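Leucine-rich Immune Molecule 1 (Anopheles gambiae, PDB 3OJA) probably acts in mosquito innate immunity, combining a leucine-rich repeat domain with a helical, coiled-coil region that pairs it with a second protein chain. Local coordinates at residues 93-98 with 112-117; 67-72 with 361-366; 229-234 with 258-263; 395-400 with 416-421. All coordinates share one frame; numbering follows the deposited sequence.

Contact 1: residues 93-98 with 112-117; sequences QELLVG and SRVSCS. With NAG (2-acetamido-2-deoxy-beta-D-glucopyranose), chain D.
Val97 lays its CG2 methyl against the sulfur of Cys116, with CG2 and SG 3.7 Å apart. Its chi1 of -64° turns CG1 anti to the carbonyl carbon and leaves CG2 facing the cysteine. Both are small, apolar side chains suited to a buried face, and SG is fixed in turn by its disulfide to Cys142. Leu95 and Val114 continue this face more loosely, CD2 to CG1 being 4.4 Å. On the other face Leu96 lies beside Ser115, whose hydroxyl suits a partly exposed position: OG is 2.6 Å from a water that also donates to the carbonyl of Leu95.

The backbones run parallel. Leu95 turns both its N and its O to the neighbouring strand, straddling Val114: N to Arg113 O at 3.1 Å and O to Ser115 N at 2.8 Å. Val97 N repeats the pattern to Ser115 O at 3.0 Å. At the start of the pairing Ser112 N meets Gln93 O at 2.8 Å, nearly straight at 173°. Arg113 directs its guanidinium away, to a salt bridge with Asp137.

Strand 91-97 is the middle member of a three-stranded parallel sheet, hydrogen-bonded to strand 73-75 on one side and to strand 114-116 on the other. This small sheet is separate from the long run of parallel strands, one of them 103-105, that characterises the leucine-rich repeat solenoid.

Contact 2: residues 67-72 with 361-366; sequences SNVLYE and AKITLE
The ring of Tyr71 meets Thr364 at its hydroxyl edge, where OG1 lies near the ring plane, while Ile363 approaches obliquely, its CG2 4.2 Å from CE2. The ring of Tyr91 stacks on that of Tyr71, and an N-acetylglucosamine of the glycan linked to Asn110 touches Tyr71 as well. The contact docks a loop of the leucine-rich repeat solenoid, between strands 62-64 and 73-75, onto helix 354-393, in a region predicted to form a coiled coil.

The loop alternates. Val69 and Tyr71 direct their side chains at the helix, whereas Leu70 between them turns back into the repeat domain and packs on Ile49. Nearby Asn68 occupies the asparagine position of the repeat consensus, its amide bonded to the backbone at Leu46 and Leu41. Branched Val69 and Ile363 suit a shallow apolar patch: CG2 of the valine faces CD1 of the isoleucine at 3.9 Å, and stays about as near to its CG2. Ile363 has CG1 anti to its carbonyl carbon (chi1 -69°), which lets both of its branches meet the same methyl.

The helix also serves a second partner, because Lys362 forms a salt bridge with an acidic side chain of the other protein chain and Leu365, pointing away from the loop, packs there too. Tyrosine and threonine give the apolar patch a polar border. Tyr71 OH and Thr364 OG1 are hydrogen-bonded at 3.2 Å, either able to donate, the side chains crossing at about a right angle, and OG1 has a further, weak bond to Tyr91 OH.

Contact 3: residues 229-234 with 258-263; sequences IEKALR and FSKNQR
Asn261 packs firmly against the backbone of Leu233, while Arg234 and the lysines beside it form a looser, solvent-facing fringe. On the firm side ND2 donates to Leu233 O at 3.0 Å, and this oxygen lies almost in the amide plane of the asparagine. With CG anti to its carbonyl carbon (chi1 -59°), the amide is carried in among backbone groups: ND2 also bonds to Phe257 O, and OD1 accepts from Phe235 N. Asparagine suits this buried place because one flat group both donates and accepts, joining three main-chain partners. Leu233 itself directs its side chain into the core, onto Phe257 and Phe210.

Asn261 closes a type I turn that begins at Phe258, between helix 251-258 and helix 262-275. These helices follow the last strand of the repeats, 241-243, and with the disulfide Cys251-Cys296 they are consistent with the cysteine-bearing C-terminal cap of leucine-rich repeat proteins. Segment 229-234 is a loop of the solenoid beneath that cap.

Toward solvent the guanidinium of Arg234 lies with one face over the aliphatic part of Lys260, NH2 to CD 3.4 Å. The long chains allow this overlap; Arg234 NH1 turns back to weak bonds with Lys231 O and Leu233 O, while NH2 and the lysine's NZ lie nearer the water. NH2 and Lys260 NZ come within 4.3 Å, an unfavourable pairing that this shared water probably eases; it accepts from NZ at 2.9 Å and only weakly from NH2.

Contact 4: residues 395-400 with 416-421; sequences GQIELQ and VKRYEE
Arg418, Ile397 and Tyr419 bury the most surface here. Ile397 sets its CG2 methyl over one face of the Tyr419 ring in a CH-pi contact, 3.9 Å from the ring centroid and 30° off the normal. The branched isoleucine can offer this methyl while still touching Ile415, and the flat tyrosine ring gives it a broad seat. The tyrosine's OH stays polar, 3.0 Å from a water at the ring edge.

Arg418 runs along the same loop. Its CG stands anti to the backbone N (chi1 179°), which sends the chain toward Glu398, and its CB meets Leu399 CD2 at 3.9 Å. Glu398 O is near NE but badly angled for a bond; NE donates instead to a water at 2.8 Å, which also accepts weakly from Glu398 N. The guanidinium is held by its own helix: NH1 forms a salt bridge with Glu421 OE1 at 3.1 Å, one turn on.

Nearby Glu420 forms a salt bridge with a basic side chain of the other protein chain. The connecting loop folds back from helix 354-393 over helix 408-486, which runs on in much the same direction: a return crossing between two roughly parallel helices of the dimerization region.

How the contacts relate
Contacts 1 and 2 are neighbours, centres about 20 Å apart, and they touch: Gln93 N lies 3.0 Å from Glu72 O, probably hydrogen-bonded, and the end of the contact 2 loop leads into strand 73-75, the neighbour of strand 91-97 in the small parallel sheet. Contact 3 lies further along the repeats, with its centre about 40 Å from contact 1. Contact 2 spans the longest stretch of chain, and both contacts 1 and 3 fall between its segments; it brings helix 354-393 back onto the repeat domain. Contact 4 follows last, about 53 Å between centres from contact 2, where that helix gives way to helix 408-486. Repeat domain and helical dimerization region are thus joined at contact 2.

Contact 1: residues 93-98 with 112-117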
# COMPACT_ATOMS: atom_id res chain seq x y z
N GLN A 93 -42.27 5.41 3.99
CA GLN A 93 -40.86 5.84 3.89
C GLN A 93 -40.63 7.26 4.33
O GLN A 93 -39.59 7.54 4.91
CB GLN A 93 -40.33 5.77 2.49
CG GLN A 93 -40.11 4.42 1.98
CD GLN A 93 -39.49 4.44 0.58
OE1 GLN A 93 -38.31 4.71 0.45
NE2 GLN A 93 -40.30 4.20 -0.45
N GLU A 94 -41.57 8.15 4.04
CA GLU A 94 -41.54 9.50 4.61
C GLU A 94 -42.91 9.83 5.15
O GLU A 94 -43.90 9.36 4.63
CB GLU A 94 -41.11 10.50 3.57
CG GLU A 94 -39.98 9.91 2.66
CD GLU A 94 -39.40 10.90 1.63
OE1 GLU A 94 -39.73 12.11 1.72
OE2 GLU A 94 -38.62 10.44 0.74
N LEU A 95 -42.97 10.62 6.22
CA LEU A 95 -44.22 10.82 6.95
C LEU A 95 -44.36 12.26 7.31
O LEU A 95 -43.45 12.81 7.92
CB LEU A 95 -44.18 9.97 8.24
CG LEU A 95 -45.23 10.24 9.31
CD1 LEU A 95 -46.59 9.95 8.72
CD2 LEU A 95 -44.96 9.45 10.59
N LEU A 96 -45.47 12.90 6.95
CA LEU A 96 -45.66 14.31 7.35
C LEU A 96 -47.00 14.46 8.06
O LEU A 96 -47.99 14.06 7.53
CB LEU A 96 -45.60 15.24 6.15
CG LEU A 96 -44.44 15.18 5.14
CD1 LEU A 96 -44.46 14.00 4.15
CD2 LEU A 96 -44.52 16.46 4.39
N VAL A 97 -47.01 15.04 9.24
CA VAL A 97 -48.20 15.17 10.04
C VAL A 97 -48.38 16.65 10.33
O VAL A 97 -47.45 17.47 10.08
CB VAL A 97 -48.03 14.45 11.40
CG1 VAL A 97 -47.85 13.00 11.22
CG2 VAL A 97 -46.81 15.02 12.19
N GLY A 98 -49.53 17.00 10.93
CA GLY A 98 -49.92 18.40 11.11
C GLY A 98 -49.74 18.96 12.49
O GLY A 98 -49.30 18.24 13.37
N SER A 112 -37.75 6.92 6.95
CA SER A 112 -36.48 7.63 7.03
C SER A 112 -36.57 9.15 6.90
O SER A 112 -35.59 9.75 6.64
CB SER A 112 -35.54 7.09 5.95
OG SER A 112 -35.97 7.41 4.64
N ARG A 113 -37.75 9.75 7.03
CA ARG A 113 -37.92 11.21 7.17
C ARG A 113 -39.29 11.41 7.82
O ARG A 113 -40.23 10.67 7.56
CB ARG A 113 -38.00 11.96 5.84
CG ARG A 113 -36.82 11.95 4.94
CD ARG A 113 -35.73 12.93 5.41
NE ARG A 113 -34.78 13.25 4.34
CZ ARG A 113 -33.75 12.48 3.96
NH1 ARG A 113 -33.52 11.30 4.57
NH2 ARG A 113 -32.96 12.88 2.96
N VAL A 114 -39.43 12.46 8.61
CA VAL A 114 -40.69 12.75 9.25
C VAL A 114 -40.77 14.23 9.41
O VAL A 114 -39.85 14.82 9.98
CB VAL A 114 -40.71 12.24 10.69
CG1 VAL A 114 -42.01 12.68 11.38
CG2 VAL A 114 -40.50 10.76 10.74
N SER A 115 -41.86 14.84 9.00
CA SER A 115 -42.02 16.27 9.20
C SER A 115 -43.25 16.52 10.11
O SER A 115 -44.25 15.81 10.04
CB SER A 115 -42.13 16.92 7.82
OG SER A 115 -41.34 16.21 6.87
N CYS A 116 -43.17 17.54 10.95
CA CYS A 116 -44.25 17.88 11.82
C CYS A 116 -44.43 19.37 11.81
O CYS A 116 -43.66 20.05 12.43
CB CYS A 116 -43.95 17.45 13.27
SG CYS A 116 -43.45 15.74 13.52
N SER A 117 -45.46 19.86 11.13
CA SER A 117 -45.76 21.30 11.06
C SER A 117 -45.71 21.91 12.44
O SER A 117 -45.90 21.19 13.41
CB SER A 117 -47.14 21.48 10.45
OG SER A 117 -47.14 21.01 9.09
C1 NAG D . -37.53 1.05 1.95
C2 NAG D . -37.97 0.08 0.84
C3 NAG D . -37.01 -0.05 -0.37
C4 NAG D . -36.47 1.33 -0.78
C5 NAG D . -35.82 1.97 0.44
C6 NAG D . -35.21 3.31 0.05
C7 NAG D . -39.58 -1.70 1.35
C8 NAG D . -39.77 -3.19 1.54
N2 NAG D . -38.32 -1.20 1.47
O3 NAG D . -37.54 -0.76 -1.51
O4 NAG D . -35.63 1.28 -1.92
O5 NAG D . -36.79 2.17 1.48
O6 NAG D . -36.08 4.37 0.41
O7 NAG D . -40.58 -0.99 1.09
O HOH W 1 -41.08 13.82 5.94
O HOH W 2 -44.96 18.86 8.17
O HOH W 3 -46.58 19.20 15.03

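Contact 2: residues 67-72 with 361-366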
# COMPACT_ATOMS: atom_id res chain seq x y z
N SER A 67 -51.30 -1.63 10.57
CA SER A 67 -51.34 -2.91 9.87
C SER A 67 -52.09 -2.86 8.55
O SER A 67 -52.86 -3.73 8.27
CB SER A 67 -51.99 -3.97 10.76
OG SER A 67 -51.32 -4.10 12.00
N ASN A 68 -51.88 -1.83 7.76
CA ASN A 68 -52.20 -1.94 6.33
C ASN A 68 -50.94 -2.33 5.48
O ASN A 68 -49.98 -2.95 5.95
CB ASN A 68 -52.81 -0.64 5.81
CG ASN A 68 -54.29 -0.48 6.19
OD1 ASN A 68 -55.16 -0.48 5.34
ND2 ASN A 68 -54.55 -0.32 7.48
N VAL A 69 -50.95 -2.00 4.21
CA VAL A 69 -49.72 -2.12 3.44
C VAL A 69 -49.43 -0.81 2.77
O VAL A 69 -49.22 -0.80 1.58
CB VAL A 69 -49.76 -3.22 2.36
CG1 VAL A 69 -49.76 -4.56 2.99
CG2 VAL A 69 -50.96 -3.05 1.49
N LEU A 70 -49.45 0.29 3.53
CA LEU A 70 -49.04 1.58 3.00
C LEU A 70 -47.53 1.63 2.60
O LEU A 70 -46.66 1.12 3.32
CB LEU A 70 -49.29 2.66 4.06
CG LEU A 70 -50.68 2.92 4.58
CD1 LEU A 70 -50.56 3.86 5.69
CD2 LEU A 70 -51.58 3.54 3.54
N TYR A 71 -47.22 2.26 1.46
CA TYR A 71 -45.83 2.46 0.99
C TYR A 71 -45.54 3.93 0.70
O TYR A 71 -46.44 4.78 0.75
CB TYR A 71 -45.59 1.64 -0.27
CG TYR A 71 -45.41 0.15 -0.04
CD1 TYR A 71 -44.13 -0.42 0.02
CD2 TYR A 71 -46.52 -0.71 0.11
CE1 TYR A 71 -43.93 -1.77 0.24
CE2 TYR A 71 -46.35 -2.09 0.33
CZ TYR A 71 -45.04 -2.60 0.40
OH TYR A 71 -44.81 -3.95 0.61
N GLU A 72 -44.28 4.24 0.43
CA GLU A 72 -43.85 5.57 -0.05
C GLU A 72 -44.29 6.71 0.86
O GLU A 72 -44.19 6.58 2.06
CB GLU A 72 -44.27 5.82 -1.51
CG GLU A 72 -43.58 4.88 -2.54
CD GLU A 72 -44.23 4.98 -3.92
OE1 GLU A 72 -45.35 5.54 -4.05
OE2 GLU A 72 -43.62 4.51 -4.90
N ALA A 361 -50.78 -9.58 0.97
CA ALA A 361 -49.58 -10.27 0.48
C ALA A 361 -49.50 -10.11 -1.00
O ALA A 361 -48.44 -10.23 -1.55
CB ALA A 361 -49.63 -11.72 0.81
N LYS A 362 -50.61 -9.82 -1.66
CA LYS A 362 -50.52 -9.55 -3.08
C LYS A 362 -49.78 -8.25 -3.34
O LYS A 362 -48.97 -8.20 -4.24
CB LYS A 362 -51.87 -9.52 -3.76
CG LYS A 362 -51.77 -9.03 -5.17
CD LYS A 362 -52.98 -9.41 -5.96
CE LYS A 362 -53.14 -8.51 -7.17
NZ LYS A 362 -54.60 -8.33 -7.51
N ILE A 363 -50.07 -7.18 -2.60
CA ILE A 363 -49.45 -5.89 -2.86
C ILE A 363 -47.98 -5.89 -2.41
O ILE A 363 -47.11 -5.25 -3.00
CB ILE A 363 -50.19 -4.78 -2.13
CG1 ILE A 363 -51.57 -4.60 -2.76
CG2 ILE A 363 -49.44 -3.51 -2.15
CD1 ILE A 363 -52.48 -3.64 -2.01
N THR A 364 -47.72 -6.60 -1.34
CA THR A 364 -46.42 -6.67 -0.76
C THR A 364 -45.49 -7.46 -1.69
O THR A 364 -44.34 -7.09 -1.85
CB THR A 364 -46.53 -7.34 0.64
OG1 THR A 364 -46.67 -6.32 1.62
CG2 THR A 364 -45.30 -8.18 0.99
N LEU A 365 -46.01 -8.54 -2.29
CA LEU A 365 -45.25 -9.35 -3.24
C LEU A 365 -45.02 -8.57 -4.55
O LEU A 365 -43.96 -8.62 -5.11
CB LEU A 365 -45.93 -10.69 -3.49
CG LEU A 365 -45.81 -11.64 -2.28
CD1 LEU A 365 -46.45 -12.99 -2.56
CD2 LEU A 365 -44.37 -11.84 -1.84
N GLU A 366 -45.99 -7.81 -5.02
CA GLU A 366 -45.71 -6.90 -6.09
C GLU A 366 -44.59 -5.94 -5.77
O GLU A 366 -43.85 -5.61 -6.65
CB GLU A 366 -46.93 -6.12 -6.50
CG GLU A 366 -47.59 -6.69 -7.71
CD GLU A 366 -49.11 -6.61 -7.58
OE1 GLU A 366 -49.60 -5.65 -6.93
OE2 GLU A 366 -49.82 -7.51 -8.13

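Contact 3: residues 229-234 with 258-263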
# COMPACT_ATOMS: atom_id res chain seq x y z
N ILE A 229 -14.67 6.90 30.96
CA ILE A 229 -15.80 7.74 31.35
C ILE A 229 -15.29 9.16 31.69
O ILE A 229 -14.35 9.30 32.45
CB ILE A 229 -16.52 7.11 32.58
CG1 ILE A 229 -16.97 5.70 32.25
CG2 ILE A 229 -17.70 7.96 33.07
CD1 ILE A 229 -17.63 5.08 33.41
N GLU A 230 -15.85 10.21 31.13
CA GLU A 230 -15.45 11.55 31.57
C GLU A 230 -15.67 11.79 33.09
O GLU A 230 -16.81 11.70 33.59
CB GLU A 230 -16.23 12.59 30.78
CG GLU A 230 -16.22 14.00 31.40
CD GLU A 230 -14.88 14.75 31.22
OE1 GLU A 230 -13.93 14.20 30.61
OE2 GLU A 230 -14.80 15.91 31.70
N LYS A 231 -14.57 12.10 33.81
CA LYS A 231 -14.60 12.24 35.28
C LYS A 231 -15.41 13.49 35.75
O LYS A 231 -15.93 13.53 36.87
CB LYS A 231 -13.16 12.29 35.86
CG LYS A 231 -12.48 13.70 35.65
CD LYS A 231 -10.96 13.76 35.79
CE LYS A 231 -10.55 13.90 37.25
NZ LYS A 231 -9.08 14.17 37.46
N ALA A 232 -15.50 14.53 34.92
CA ALA A 232 -16.14 15.76 35.36
C ALA A 232 -17.64 15.60 35.50
O ALA A 232 -18.30 16.53 35.96
CB ALA A 232 -15.84 16.92 34.42
N LEU A 233 -18.17 14.46 35.08
CA LEU A 233 -19.61 14.19 35.16
C LEU A 233 -20.08 14.24 36.60
O LEU A 233 -19.47 13.66 37.49
CB LEU A 233 -19.97 12.81 34.58
CG LEU A 233 -19.89 12.71 33.04
CD1 LEU A 233 -20.14 11.30 32.60
CD2 LEU A 233 -20.85 13.70 32.36
N ARG A 234 -21.20 14.91 36.81
CA ARG A 234 -21.79 14.99 38.14
C ARG A 234 -23.28 14.59 38.08
O ARG A 234 -24.13 15.42 37.74
CB ARG A 234 -21.65 16.43 38.70
CG ARG A 234 -20.22 16.97 38.86
CD ARG A 234 -19.42 16.40 40.07
NE ARG A 234 -18.02 16.83 40.00
CZ ARG A 234 -16.97 16.07 39.64
NH1 ARG A 234 -17.09 14.78 39.35
NH2 ARG A 234 -15.76 16.61 39.61
N PHE A 258 -16.21 7.24 39.84
CA PHE A 258 -16.72 6.95 41.16
C PHE A 258 -16.19 7.92 42.24
O PHE A 258 -16.87 8.20 43.21
CB PHE A 258 -16.48 5.51 41.56
CG PHE A 258 -17.30 4.53 40.77
CD1 PHE A 258 -18.49 4.91 40.20
CD2 PHE A 258 -16.88 3.23 40.61
CE1 PHE A 258 -19.25 4.02 39.49
CE2 PHE A 258 -17.63 2.33 39.89
CZ PHE A 258 -18.82 2.72 39.33
N SER A 259 -14.98 8.45 42.07
CA SER A 259 -14.37 9.22 43.13
C SER A 259 -15.22 10.44 43.40
O SER A 259 -15.32 10.87 44.54
CB SER A 259 -12.91 9.60 42.82
OG SER A 259 -12.77 10.92 42.26
N LYS A 260 -15.83 11.02 42.38
CA LYS A 260 -16.64 12.20 42.65
C LYS A 260 -18.12 12.01 42.27
O LYS A 260 -18.87 12.94 42.07
CB LYS A 260 -16.01 13.45 42.04
CG LYS A 260 -14.71 13.85 42.74
CD LYS A 260 -13.96 14.91 41.89
CE LYS A 260 -12.41 14.80 41.95
NZ LYS A 260 -11.76 15.73 40.94
N ASN A 261 -18.51 10.75 42.17
CA ASN A 261 -19.89 10.33 42.12
C ASN A 261 -19.95 9.07 43.00
O ASN A 261 -20.34 8.00 42.51
CB ASN A 261 -20.31 9.97 40.69
CG ASN A 261 -20.15 11.14 39.70
OD1 ASN A 261 -21.03 11.98 39.53
ND2 ASN A 261 -19.03 11.14 38.99
N GLN A 262 -19.53 9.19 44.28
CA GLN A 262 -19.38 8.03 45.18
C GLN A 262 -20.66 7.23 45.17
O GLN A 262 -20.63 6.01 45.02
CB GLN A 262 -19.11 8.45 46.62
CG GLN A 262 -18.04 9.52 46.87
CD GLN A 262 -17.54 9.51 48.36
OE1 GLN A 262 -17.90 8.61 49.17
NE2 GLN A 262 -16.71 10.50 48.70
N ARG A 263 -21.77 7.96 45.37
CA ARG A 263 -23.14 7.45 45.30
C ARG A 263 -23.31 6.36 44.24
O ARG A 263 -23.71 5.20 44.52
CB ARG A 263 -24.05 8.61 44.91
CG ARG A 263 -25.22 8.85 45.82
CD ARG A 263 -26.21 9.74 45.19
NE ARG A 263 -26.91 8.98 44.18
CZ ARG A 263 -27.89 8.11 44.43
NH1 ARG A 263 -28.34 7.90 45.67
NH2 ARG A 263 -28.42 7.44 43.42
O HOH W 4 -13.18 14.56 38.67

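Contact 4: residues 395-400 with 416-421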
# COMPACT_ATOMS: atom_id res chain seq x y z
N GLY A 395 -7.10 -5.01 -25.25
CA GLY A 395 -6.91 -4.39 -26.54
C GLY A 395 -5.71 -3.51 -26.43
O GLY A 395 -5.23 -2.96 -27.42
N GLN A 396 -5.18 -3.42 -25.22
CA GLN A 396 -4.05 -2.53 -24.95
C GLN A 396 -2.71 -3.24 -24.64
O GLN A 396 -1.75 -2.58 -24.32
CB GLN A 396 -4.43 -1.59 -23.83
CG GLN A 396 -5.38 -0.48 -24.25
CD GLN A 396 -5.87 0.32 -23.03
OE1 GLN A 396 -6.20 -0.28 -22.01
NE2 GLN A 396 -5.87 1.64 -23.10
N ILE A 397 -2.67 -4.56 -24.72
CA ILE A 397 -1.50 -5.35 -24.34
C ILE A 397 -1.53 -6.56 -25.26
O ILE A 397 -2.34 -6.58 -26.16
CB ILE A 397 -1.57 -5.91 -22.92
CG1 ILE A 397 -2.92 -6.55 -22.69
CG2 ILE A 397 -1.39 -4.83 -21.87
CD1 ILE A 397 -3.09 -7.02 -21.31
N GLU A 398 -0.71 -7.58 -25.01
CA GLU A 398 -0.72 -8.77 -25.85
C GLU A 398 -0.77 -9.98 -24.98
O GLU A 398 0.24 -10.33 -24.40
CB GLU A 398 0.54 -8.90 -26.72
CG GLU A 398 0.42 -10.03 -27.75
CD GLU A 398 1.76 -10.56 -28.28
OE1 GLU A 398 2.85 -10.00 -28.01
OE2 GLU A 398 1.72 -11.57 -29.00
N LEU A 399 -1.89 -10.67 -24.95
CA LEU A 399 -2.01 -11.85 -24.12
C LEU A 399 -1.57 -13.09 -24.86
O LEU A 399 -1.74 -13.17 -26.05
CB LEU A 399 -3.47 -11.99 -23.64
CG LEU A 399 -3.99 -10.81 -22.76
CD1 LEU A 399 -5.41 -10.97 -22.38
CD2 LEU A 399 -3.19 -10.65 -21.52
N GLN A 400 -1.00 -14.07 -24.16
CA GLN A 400 -0.92 -15.43 -24.71
C GLN A 400 -2.22 -15.97 -25.34
O GLN A 400 -3.31 -15.53 -25.00
CB GLN A 400 -0.60 -16.39 -23.60
CG GLN A 400 0.86 -16.51 -23.26
CD GLN A 400 1.13 -17.73 -22.39
OE1 GLN A 400 0.23 -18.22 -21.65
NE2 GLN A 400 2.36 -18.26 -22.48
N VAL A 416 -3.02 -8.99 -15.59
CA VAL A 416 -2.07 -8.49 -14.62
C VAL A 416 -0.78 -9.23 -14.89
O VAL A 416 0.30 -8.60 -15.04
CB VAL A 416 -2.58 -8.66 -13.18
CG1 VAL A 416 -1.43 -8.96 -12.22
CG2 VAL A 416 -3.41 -7.46 -12.77
N LYS A 417 -0.88 -10.55 -15.02
CA LYS A 417 0.30 -11.34 -15.33
C LYS A 417 1.13 -10.71 -16.49
O LYS A 417 2.37 -10.60 -16.39
CB LYS A 417 -0.08 -12.77 -15.68
CG LYS A 417 1.02 -13.73 -15.48
CD LYS A 417 0.82 -14.93 -16.34
CE LYS A 417 1.63 -16.18 -15.87
NZ LYS A 417 1.07 -16.83 -14.58
N ARG A 418 0.46 -10.26 -17.56
CA ARG A 418 1.18 -9.74 -18.71
C ARG A 418 1.86 -8.40 -18.39
O ARG A 418 3.00 -8.18 -18.74
CB ARG A 418 0.22 -9.60 -19.88
CG ARG A 418 0.80 -9.04 -21.14
CD ARG A 418 1.93 -9.87 -21.65
NE ARG A 418 2.55 -9.21 -22.80
CZ ARG A 418 3.83 -9.36 -23.14
NH1 ARG A 418 4.62 -10.15 -22.43
NH2 ARG A 418 4.34 -8.71 -24.17
N TYR A 419 1.17 -7.53 -17.68
CA TYR A 419 1.78 -6.30 -17.29
C TYR A 419 3.02 -6.61 -16.45
O TYR A 419 4.00 -5.92 -16.56
CB TYR A 419 0.79 -5.43 -16.52
CG TYR A 419 -0.05 -4.57 -17.41
CD1 TYR A 419 0.46 -3.43 -17.97
CD2 TYR A 419 -1.35 -4.88 -17.69
CE1 TYR A 419 -0.31 -2.62 -18.76
CE2 TYR A 419 -2.13 -4.06 -18.48
CZ TYR A 419 -1.60 -2.93 -19.01
OH TYR A 419 -2.36 -2.13 -19.83
N GLU A 420 2.96 -7.62 -15.58
CA GLU A 420 4.10 -7.97 -14.75
C GLU A 420 5.25 -8.45 -15.62
O GLU A 420 6.37 -8.00 -15.42
CB GLU A 420 3.76 -9.05 -13.74
CG GLU A 420 2.90 -8.57 -12.60
CD GLU A 420 3.55 -7.49 -11.79
OE1 GLU A 420 4.78 -7.65 -11.52
OE2 GLU A 420 2.84 -6.51 -11.39
N GLU A 421 5.01 -9.34 -16.58
CA GLU A 421 6.05 -9.68 -17.56
C GLU A 421 6.68 -8.43 -18.26
O GLU A 421 7.86 -8.39 -18.60
CB GLU A 421 5.47 -10.57 -18.66
CG GLU A 421 5.39 -12.03 -18.37
CD GLU A 421 4.61 -12.80 -19.45
OE1 GLU A 421 3.80 -12.20 -20.20
OE2 GLU A 421 4.79 -14.02 -19.56
O HOH W 5 -5.12 -3.19 -20.49
O HOH W 6 1.95 -6.96 -24.27